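Local coordinates for octaprenyl Pyrophosphate Synthase (Helicobacter pylori, PDB 3TC1), which probably catalyses the stepwise condensation of isopentenyl pyrophosphate with an allylic pyrophosphate to build the eight-isoprene-unit octaprenyl pyrophosphate, at residues Ala130-Asp141 / Arg157-Phe166; Val142-Ser150 / Leu243-Asp251. One frame throughout, in Å; residues are numbered along the deposited sequence.

How the contacts relate
Helix 121-144 links the two contacts. In contact 1 its 130-141 part runs antiparallel to 157-166 of helix 152-177, and in contact 2 the loop that follows it, Gly-145 to Phe-148, meets 243-251. The centres lie about 20 Å apart, yet the contacts touch where Ile-158 CD1 packs against Val-144 CG2 at 4.0 Å. Contact 1 sits closer to the catalytic region: the side chain of Lys-162 is about 9 Å from the bound magnesium ion, and Glu-138 lies close to Asp-77, part of what is probably the first aspartate-rich motif of this family. Contact 2 is a surface contact. Both also touch the second subunit of the dimer.

Contact 1 of 2, residues Ala130-Asp141 / Arg157-Phe166; sequences AVLRLSRGEIED and RILEDKTAHF
Asp-161 is held by two arginines of the facing helix. Arg-136 grips it side-on, with NE to OD2 at 3.1 Å and NH2 to OD1 at 3.2 Å, while Arg-133 NE meets OD1 at 3.1 Å, nearly along the C-O axis. Glu-140 continues the network through OE1, which lies over a face of the Arg-157 guanidinium, 2.8 Å from NE. Both Arg-136 and Arg-157 also bond to backbone carbonyls of the second subunit, those of Ile-20 and Glu-21. Lys-162 bends at chi3 (62°), bringing NZ 3.1 Å from Glu-138 OE2, with a weak bond to Asp-141 OD2. The axes approach to 7.1 Å. Asp-161 CB and Lys-162 CG lie against the backbone of Gly-137, and both side chains are knobs, the first among Arg-133, Arg-136, Gly-137 and Glu-140, the second among Leu-134, Gly-137, Glu-138 and Asp-141. Leu-134 CD1 sits over one face of the Phe-166 ring, offset from its centre, and Ala-130 CB touches the ring obliquely. Glu-140 OE2 and Asp-161 OD2, 2.8 Å apart, would repel if both are charged; the surrounding guanidinium groups probably offset this and tie the buried acidic pair to the dimer interface.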
loop_
_atom_site.group_PDB
_atom_site.type_symbol
_atom_site.label_atom_id
_atom_site.label_comp_id
_atom_site.label_asym_id
_atom_site.label_seq_id
_atom_site.Cartn_x
_atom_site.Cartn_y
_atom_site.Cartn_z
ATOM N N ALA B 130 5.476 -4.498 11.148
ATOM C CA ALA B 130 4.663 -3.462 11.777
ATOM C C ALA B 130 3.648 -2.942 10.765
ATOM O O ALA B 130 2.518 -2.618 11.122
ATOM C CB ALA B 130 5.551 -2.316 12.277
ATOM N N VAL B 131 4.053 -2.849 9.501
ATOM C CA VAL B 131 3.130 -2.387 8.469
ATOM C C VAL B 131 2.039 -3.448 8.266
ATOM O O VAL B 131 0.892 -3.114 7.980
ATOM C CB VAL B 131 3.847 -2.118 7.128
ATOM C CG1 VAL B 131 2.826 -1.720 6.066
ATOM C CG2 VAL B 131 4.870 -0.996 7.295
ATOM N N LEU B 132 2.392 -4.721 8.421
ATOM C CA LEU B 132 1.410 -5.792 8.274
ATOM C C LEU B 132 0.379 -5.692 9.398
ATOM O O LEU B 132 -0.810 -5.921 9.188
ATOM C CB LEU B 132 2.091 -7.163 8.316
ATOM C CG LEU B 132 1.151 -8.377 8.293
ATOM C CD1 LEU B 132 0.278 -8.340 7.045
ATOM C CD2 LEU B 132 1.966 -9.656 8.336
ATOM N N ARG B 133 0.831 -5.347 10.598
ATOM C CA ARG B 133 -0.095 -5.213 11.712
ATOM C C ARG B 133 -0.937 -3.952 11.575
ATOM O O ARG B 133 -2.096 -3.934 11.970
ATOM C CB ARG B 133 0.671 -5.234 13.032
ATOM C CG ARG B 133 1.371 -6.559 13.230
ATOM C CD ARG B 133 1.992 -6.685 14.592
ATOM N NE ARG B 133 0.972 -6.613 15.630
ATOM C CZ ARG B 133 1.113 -7.131 16.841
ATOM N NH1 ARG B 133 2.237 -7.759 17.163
ATOM N NH2 ARG B 133 0.126 -7.040 17.723
ATOM N N LEU B 134 -0.360 -2.901 11.001
ATOM C CA LEU B 134 -1.109 -1.666 10.788
ATOM C C LEU B 134 -2.276 -1.963 9.842
ATOM O O LEU B 134 -3.382 -1.447 10.008
ATOM C CB LEU B 134 -0.221 -0.592 10.153
ATOM C CG LEU B 134 0.919 0.008 10.976
ATOM C CD1 LEU B 134 1.767 0.903 10.081
ATOM C CD2 LEU B 134 0.350 0.796 12.145
ATOM N N SER B 135 -2.028 -2.796 8.839
ATOM C CA SER B 135 -3.089 -3.125 7.895
ATOM C C SER B 135 -4.128 -4.037 8.545
ATOM O O SER B 135 -5.320 -3.916 8.268
ATOM C CB SER B 135 -2.511 -3.775 6.628
ATOM O OG SER B 135 -2.097 -5.114 6.856
ATOM N N ARG B 136 -3.690 -4.937 9.421
ATOM C CA ARG B 136 -4.631 -5.822 10.097
ATOM C C ARG B 136 -5.475 -4.986 11.060
ATOM O O ARG B 136 -6.677 -5.212 11.210
ATOM C CB ARG B 136 -3.903 -6.920 10.880
ATOM C CG ARG B 136 -4.851 -7.896 11.561
ATOM C CD ARG B 136 -4.110 -9.025 12.258
ATOM N NE ARG B 136 -3.404 -8.583 13.455
ATOM C CZ ARG B 136 -2.439 -9.276 14.052
ATOM N NH1 ARG B 136 -2.060 -10.449 13.563
ATOM N NH2 ARG B 136 -1.845 -8.794 15.137
ATOM N N GLY B 137 -4.831 -4.018 11.708
ATOM C CA GLY B 137 -5.530 -3.155 12.641
ATOM C C GLY B 137 -6.547 -2.273 11.943
ATOM O O GLY B 137 -7.616 -1.998 12.483
ATOM N N GLU B 138 -6.217 -1.820 10.739
ATOM C CA GLU B 138 -7.131 -0.968 9.994
ATOM C C GLU B 138 -8.386 -1.767 9.641
ATOM O O GLU B 138 -9.503 -1.272 9.779
ATOM C CB GLU B 138 -6.455 -0.452 8.721
ATOM C CG GLU B 138 -7.375 0.362 7.829
ATOM C CD GLU B 138 -7.889 1.626 8.499
ATOM O OE1 GLU B 138 -8.742 2.303 7.889
ATOM O OE2 GLU B 138 -7.442 1.948 9.622
ATOM N N ILE B 139 -8.200 -3.005 9.199
ATOM C CA ILE B 139 -9.327 -3.858 8.845
ATOM C C ILE B 139 -10.152 -4.169 10.084
ATOM O O ILE B 139 -11.379 -4.155 10.042
ATOM C CB ILE B 139 -8.855 -5.175 8.205
ATOM C CG1 ILE B 139 -8.263 -4.886 6.827
ATOM C CG2 ILE B 139 -10.020 -6.152 8.082
ATOM C CD1 ILE B 139 -7.717 -6.109 6.128
ATOM N N GLU B 140 -9.471 -4.455 11.185
ATOM C CA GLU B 140 -10.142 -4.746 12.441
ATOM C C GLU B 140 -10.986 -3.544 12.862
ATOM O O GLU B 140 -12.134 -3.684 13.270
ATOM C CB GLU B 140 -9.106 -5.045 13.530
ATOM C CG GLU B 140 -8.462 -6.423 13.427
ATOM C CD GLU B 140 -7.228 -6.576 14.311
ATOM O OE1 GLU B 140 -6.788 -7.727 14.521
ATOM O OE2 GLU B 140 -6.688 -5.552 14.787
ATOM N N ASP B 141 -10.406 -2.357 12.744
ATOM C CA ASP B 141 -11.092 -1.134 13.134
ATOM C C ASP B 141 -12.395 -0.887 12.371
ATOM O O ASP B 141 -13.409 -0.538 12.971
ATOM C CB ASP B 141 -10.146 0.060 12.971
ATOM C CG ASP B 141 -10.502 1.227 13.889
ATOM O OD1 ASP B 141 -11.025 0.984 14.998
ATOM O OD2 ASP B 141 -10.238 2.385 13.508
ATOM N N ARG B 157 -6.833 -4.592 21.037
ATOM C CA ARG B 157 -6.149 -5.227 19.913
ATOM C C ARG B 157 -5.974 -4.220 18.784
ATOM O O ARG B 157 -4.917 -4.152 18.149
ATOM C CB ARG B 157 -6.948 -6.437 19.422
ATOM C CG ARG B 157 -6.286 -7.163 18.268
ATOM C CD ARG B 157 -6.991 -8.463 17.935
ATOM N NE ARG B 157 -6.315 -9.168 16.849
ATOM C CZ ARG B 157 -6.639 -10.386 16.432
ATOM N NH1 ARG B 157 -7.634 -11.046 17.010
ATOM N NH2 ARG B 157 -5.968 -10.945 15.434
ATOM N N ILE B 158 -7.011 -3.426 18.538
ATOM C CA ILE B 158 -6.948 -2.414 17.488
ATOM C C ILE B 158 -5.910 -1.347 17.819
ATOM O O ILE B 158 -5.110 -0.971 16.962
ATOM C CB ILE B 158 -8.323 -1.736 17.280
ATOM C CG1 ILE B 158 -9.320 -2.760 16.730
ATOM C CG2 ILE B 158 -8.182 -0.534 16.346
ATOM C CD1 ILE B 158 -10.752 -2.250 16.615
ATOM N N LEU B 159 -5.919 -0.860 19.059
ATOM C CA LEU B 159 -4.957 0.162 19.466
ATOM C C LEU B 159 -3.528 -0.329 19.292
ATOM O O LEU B 159 -2.663 0.407 18.811
ATOM C CB LEU B 159 -5.174 0.570 20.928
ATOM C CG LEU B 159 -5.762 1.973 21.104
ATOM C CD1 LEU B 159 -7.156 1.980 20.506
ATOM C CD2 LEU B 159 -5.805 2.378 22.578
ATOM N N GLU B 160 -3.287 -1.571 19.694
ATOM C CA GLU B 160 -1.962 -2.171 19.583
ATOM C C GLU B 160 -1.539 -2.332 18.119
ATOM O O GLU B 160 -0.406 -1.998 17.744
ATOM C CB GLU B 160 -1.956 -3.532 20.282
ATOM C CG GLU B 160 -2.118 -3.464 21.792
ATOM C CD GLU B 160 -2.634 -4.769 22.380
ATOM O OE1 GLU B 160 -2.492 -5.814 21.713
ATOM O OE2 GLU B 160 -3.175 -4.755 23.508
ATOM N N ASP B 161 -2.447 -2.840 17.293
ATOM C CA ASP B 161 -2.149 -3.039 15.879
ATOM C C ASP B 161 -2.023 -1.753 15.074
ATOM O O ASP B 161 -1.087 -1.602 14.287
ATOM C CB ASP B 161 -3.211 -3.928 15.222
ATOM C CG ASP B 161 -3.032 -5.395 15.557
ATOM O OD1 ASP B 161 -1.937 -5.765 16.027
ATOM O OD2 ASP B 161 -3.975 -6.183 15.335
ATOM N N LYS B 162 -2.960 -0.826 15.260
ATOM C CA LYS B 162 -2.934 0.426 14.506
ATOM C C LYS B 162 -1.977 1.503 14.989
ATOM O O LYS B 162 -1.549 2.342 14.196
ATOM C CB LYS B 162 -4.334 1.041 14.434
ATOM C CG LYS B 162 -5.287 0.341 13.493
ATOM C CD LYS B 162 -6.513 1.205 13.225
ATOM C CE LYS B 162 -6.124 2.514 12.545
ATOM N NZ LYS B 162 -7.292 3.412 12.337
ATOM N N THR B 163 -1.635 1.496 16.274
ATOM C CA THR B 163 -0.754 2.532 16.795
ATOM C C THR B 163 0.458 2.115 17.617
ATOM O O THR B 163 1.581 2.510 17.311
ATOM C CB THR B 163 -1.550 3.545 17.667
ATOM O OG1 THR B 163 -2.587 4.145 16.883
ATOM C CG2 THR B 163 -0.629 4.638 18.198
ATOM N N ALA B 164 0.233 1.335 18.665
ATOM C CA ALA B 164 1.312 0.948 19.568
ATOM C C ALA B 164 2.492 0.185 18.980
ATOM O O ALA B 164 3.639 0.593 19.156
ATOM C CB ALA B 164 0.737 0.182 20.749
ATOM N N HIS B 165 2.220 -0.922 18.299
ATOM C CA HIS B 165 3.284 -1.742 17.722
ATOM C C HIS B 165 4.193 -1.052 16.713
ATOM O O HIS B 165 5.367 -1.392 16.606
ATOM C CB HIS B 165 2.691 -3.010 17.106
ATOM C CG HIS B 165 2.251 -4.018 18.123
ATOM N ND1 HIS B 165 3.127 -4.612 19.006
ATOM C CD2 HIS B 165 1.026 -4.516 18.414
ATOM C CE1 HIS B 165 2.460 -5.435 19.797
ATOM N NE2 HIS B 165 1.184 -5.396 19.459
ATOM N N PHE B 166 3.660 -0.096 15.962
ATOM C CA PHE B 166 4.473 0.618 14.990
ATOM C C PHE B 166 5.505 1.487 15.718
ATOM O O PHE B 166 6.680 1.524 15.339
ATOM C CB PHE B 166 3.572 1.462 14.084
ATOM C CG PHE B 166 4.312 2.263 13.051
ATOM C CD1 PHE B 166 5.466 1.766 12.449
ATOM C CD2 PHE B 166 3.832 3.504 12.650
ATOM C CE1 PHE B 166 6.129 2.498 11.459
ATOM C CE2 PHE B 166 4.486 4.241 11.662
ATOM C CZ PHE B 166 5.638 3.735 11.067
HETATM O O HOH W 1 2.081 -1.938 13.817
#

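Contact 2 of 2, residues Val142-Ser150 / Leu243-Asp251; sequences VFVGECFNS and LLISYFKQD
Phe-148 and Phe-248 form the tight part of this contact, each covering a piece of the other segment. The Phe-248 ring lies flat over the peptide joining Cys-147 to Phe-148: Phe-148 N stands above the ring centre, 3.6 Å from Phe-248 CZ, and Cys-147 C is 3.4 Å from the same atom. Lys-249 CG lies over the opposite face of that ring, off centre, while the carbonyl oxygens of Gly-145 and Glu-146 come to its edge. With CG anti to the backbone N (chi1 179°), the Phe-148 ring is carried over to helix 238-246. There Ile-245 CG1 sits over one ring face in a CH-pi contact, 4.1 Å from the centroid and 19° off the normal, and Leu-244 CD2 approaches Phe-148 CE1 obliquely at 4.0 Å. Tyr-233, Phe-220 and Thr-225 add further packing around Phe-148.

Both segments are helix ends running into turns, within the all-helical fold of the polyprenyl synthases. Helix 121-144 gives way to a type I turn from Val-144 to Cys-147, on the connection to helix 152-177; helix 238-246 is followed by a type II turn from Tyr-247 to Gln-250. In the latter, Gln-250 NE2 bonds back to Phe-248 O at 2.9 Å, bracing the turn that presents the Phe-248 ring.

Toward solvent the contact is much looser. The extended chain of Lys-249, its backbone in the left-handed region at the third position of the turn, reaches along the loop to give only a weak hydrogen bond from NZ to Gly-145 O (3.3 Å). A water makes a second link, accepting from Lys-249 NZ and donating to Glu-146 O, each at 2.6 Å.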
loop_
_atom_site.group_PDB
_atom_site.type_symbol
_atom_site.label_atom_id
_atom_site.label_comp_id
_atom_site.label_asym_id
_atom_site.label_seq_id
_atom_site.Cartn_x
_atom_site.Cartn_y
_atom_site.Cartn_z
ATOM N N VAL B 142 -12.410 -1.063 11.057
ATOM C CA VAL B 142 -13.672 -0.796 10.380
ATOM C C VAL B 142 -14.658 -1.961 10.517
ATOM O O VAL B 142 -15.865 -1.733 10.498
ATOM C CB VAL B 142 -13.462 -0.348 8.879
ATOM C CG1 VAL B 142 -11.981 -0.404 8.522
ATOM C CG2 VAL B 142 -14.294 -1.208 7.918
ATOM N N PHE B 143 -14.181 -3.199 10.677
ATOM C CA PHE B 143 -15.129 -4.306 10.850
ATOM C C PHE B 143 -15.770 -4.183 12.243
ATOM O O PHE B 143 -16.982 -4.333 12.397
ATOM C CB PHE B 143 -14.450 -5.679 10.710
ATOM C CG PHE B 143 -14.398 -6.194 9.296
ATOM C CD1 PHE B 143 -13.671 -5.520 8.319
ATOM C CD2 PHE B 143 -15.078 -7.356 8.939
ATOM C CE1 PHE B 143 -13.621 -5.993 7.006
ATOM C CE2 PHE B 143 -15.034 -7.837 7.631
ATOM C CZ PHE B 143 -14.304 -7.154 6.664
ATOM N N VAL B 144 -14.959 -3.913 13.260
ATOM C CA VAL B 144 -15.508 -3.759 14.603
ATOM C C VAL B 144 -16.378 -2.490 14.622
ATOM O O VAL B 144 -17.339 -2.384 15.387
ATOM C CB VAL B 144 -14.386 -3.635 15.671
ATOM C CG1 VAL B 144 -14.993 -3.334 17.037
ATOM C CG2 VAL B 144 -13.584 -4.935 15.743
ATOM N N GLY B 145 -16.036 -1.541 13.757
ATOM C CA GLY B 145 -16.767 -0.287 13.686
ATOM C C GLY B 145 -18.112 -0.342 12.984
ATOM O O GLY B 145 -18.767 0.688 12.830
ATOM N N GLU B 146 -18.529 -1.530 12.553
ATOM C CA GLU B 146 -19.815 -1.681 11.877
ATOM C C GLU B 146 -20.991 -1.577 12.847
ATOM O O GLU B 146 -22.119 -1.313 12.436
ATOM C CB GLU B 146 -19.886 -3.016 11.133
ATOM C CG GLU B 146 -19.117 -3.042 9.823
ATOM C CD GLU B 146 -19.382 -4.303 9.021
ATOM O OE1 GLU B 146 -20.564 -4.576 8.718
ATOM O OE2 GLU B 146 -18.413 -5.019 8.694
ATOM N N CYS B 147 -20.731 -1.800 14.130
ATOM C CA CYS B 147 -21.788 -1.706 15.135
ATOM C C CYS B 147 -21.178 -1.364 16.485
ATOM O O CYS B 147 -19.976 -1.538 16.687
ATOM C CB CYS B 147 -22.565 -3.023 15.234
ATOM S SG CYS B 147 -21.626 -4.404 15.906
ATOM N N PHE B 148 -22.001 -0.866 17.402
ATOM C CA PHE B 148 -21.508 -0.513 18.725
ATOM C C PHE B 148 -20.758 -1.705 19.306
ATOM O O PHE B 148 -21.229 -2.840 19.221
ATOM C CB PHE B 148 -22.669 -0.142 19.651
ATOM C CG PHE B 148 -22.237 0.215 21.045
ATOM C CD1 PHE B 148 -21.799 1.501 21.345
ATOM C CD2 PHE B 148 -22.236 -0.748 22.051
ATOM C CE1 PHE B 148 -21.365 1.820 22.630
ATOM C CE2 PHE B 148 -21.805 -0.441 23.335
ATOM C CZ PHE B 148 -21.368 0.845 23.626
ATOM N N ASN B 149 -19.589 -1.448 19.888
ATOM C CA ASN B 149 -18.786 -2.513 20.484
ATOM C C ASN B 149 -18.567 -2.317 21.982
ATOM O O ASN B 149 -18.127 -1.253 22.413
ATOM C CB ASN B 149 -17.413 -2.596 19.809
ATOM C CG ASN B 149 -16.459 -3.491 20.572
ATOM O OD1 ASN B 149 -16.785 -4.642 20.864
ATOM N ND2 ASN B 149 -15.278 -2.969 20.909
ATOM N N SER B 150 -18.854 -3.351 22.769
ATOM C CA SER B 150 -18.668 -3.268 24.212
ATOM C C SER B 150 -17.524 -4.169 24.683
ATOM O O SER B 150 -17.228 -4.229 25.878
ATOM C CB SER B 150 -19.956 -3.670 24.937
ATOM O OG SER B 150 -20.191 -5.058 24.795
ATOM N N LEU B 243 -29.753 4.450 24.959
ATOM C CA LEU B 243 -29.544 5.737 24.309
ATOM C C LEU B 243 -28.163 5.827 23.662
ATOM O O LEU B 243 -28.035 6.255 22.514
ATOM C CB LEU B 243 -29.709 6.886 25.312
ATOM C CG LEU B 243 -31.113 7.179 25.854
ATOM C CD1 LEU B 243 -31.058 8.384 26.802
ATOM C CD2 LEU B 243 -32.061 7.461 24.697
ATOM N N LEU B 244 -27.129 5.435 24.400
ATOM C CA LEU B 244 -25.776 5.490 23.861
ATOM C C LEU B 244 -25.694 4.680 22.574
ATOM O O LEU B 244 -25.160 5.153 21.572
ATOM C CB LEU B 244 -24.761 4.962 24.878
ATOM C CG LEU B 244 -23.302 5.023 24.415
ATOM C CD1 LEU B 244 -22.903 6.468 24.146
ATOM C CD2 LEU B 244 -22.405 4.407 25.488
ATOM N N ILE B 245 -26.232 3.463 22.598
ATOM C CA ILE B 245 -26.211 2.620 21.412
ATOM C C ILE B 245 -26.963 3.285 20.255
ATOM O O ILE B 245 -26.516 3.250 19.108
ATOM C CB ILE B 245 -26.822 1.227 21.700
ATOM C CG1 ILE B 245 -25.912 0.456 22.662
ATOM C CG2 ILE B 245 -26.989 0.447 20.391
ATOM C CD1 ILE B 245 -26.429 -0.916 23.048
ATOM N N SER B 246 -28.096 3.909 20.560
ATOM C CA SER B 246 -28.889 4.582 19.538
ATOM C C SER B 246 -28.130 5.776 18.954
ATOM O O SER B 246 -28.415 6.211 17.840
ATOM C CB SER B 246 -30.208 5.077 20.126
ATOM O OG SER B 246 -29.999 6.255 20.889
ATOM N N TYR B 247 -27.175 6.317 19.703
ATOM C CA TYR B 247 -26.415 7.455 19.200
ATOM C C TYR B 247 -25.209 7.029 18.368
ATOM O O TYR B 247 -24.502 7.871 17.815
ATOM C CB TYR B 247 -25.958 8.360 20.351
ATOM C CG TYR B 247 -27.099 9.001 21.113
ATOM C CD1 TYR B 247 -28.344 9.203 20.505
ATOM C CD2 TYR B 247 -26.934 9.421 22.436
ATOM C CE1 TYR B 247 -29.398 9.807 21.197
ATOM C CE2 TYR B 247 -27.979 10.027 23.132
ATOM C CZ TYR B 247 -29.208 10.215 22.509
ATOM O OH TYR B 247 -30.249 10.801 23.201
ATOM N N PHE B 248 -24.979 5.723 18.278
ATOM C CA PHE B 248 -23.860 5.193 17.498
ATOM C C PHE B 248 -23.926 5.752 16.071
ATOM O O PHE B 248 -24.976 5.706 15.424
ATOM C CB PHE B 248 -23.932 3.661 17.470
ATOM C CG PHE B 248 -22.789 3.007 16.740
ATOM C CD1 PHE B 248 -21.495 3.059 17.251
ATOM C CD2 PHE B 248 -23.010 2.329 15.543
ATOM C CE1 PHE B 248 -20.434 2.445 16.583
ATOM C CE2 PHE B 248 -21.950 1.707 14.861
ATOM C CZ PHE B 248 -20.665 1.766 15.382
ATOM N N LYS B 249 -22.802 6.287 15.599
ATOM C CA LYS B 249 -22.690 6.869 14.260
ATOM C C LYS B 249 -23.636 8.023 13.951
ATOM O O LYS B 249 -23.785 8.410 12.787
ATOM C CB LYS B 249 -22.846 5.791 13.183
ATOM C CG LYS B 249 -21.571 5.003 12.941
ATOM C CD LYS B 249 -21.734 3.982 11.828
ATOM C CE LYS B 249 -20.424 3.232 11.602
ATOM N NZ LYS B 249 -20.524 2.237 10.507
ATOM N N GLN B 250 -24.277 8.571 14.976
ATOM C CA GLN B 250 -25.174 9.701 14.775
ATOM C C GLN B 250 -24.374 10.992 14.926
ATOM O O GLN B 250 -23.304 11.001 15.537
ATOM C CB GLN B 250 -26.336 9.633 15.762
ATOM C CG GLN B 250 -27.153 8.368 15.574
ATOM C CD GLN B 250 -27.363 8.038 14.103
ATOM O OE1 GLN B 250 -27.848 8.867 13.330
ATOM N NE2 GLN B 250 -26.995 6.822 13.709
ATOM N N ASP B 251 -24.893 12.086 14.381
ATOM C CA ASP B 251 -24.161 13.349 14.396
ATOM C C ASP B 251 -25.024 14.560 14.746
ATOM O O ASP B 251 -25.766 15.063 13.904
ATOM C CB ASP B 251 -23.511 13.518 13.010
ATOM C CG ASP B 251 -22.763 14.830 12.848
ATOM O OD1 ASP B 251 -22.358 15.437 13.860
ATOM O OD2 ASP B 251 -22.561 15.243 11.685
HETATM O O HOH W 2 -22.469 0.479 10.646
#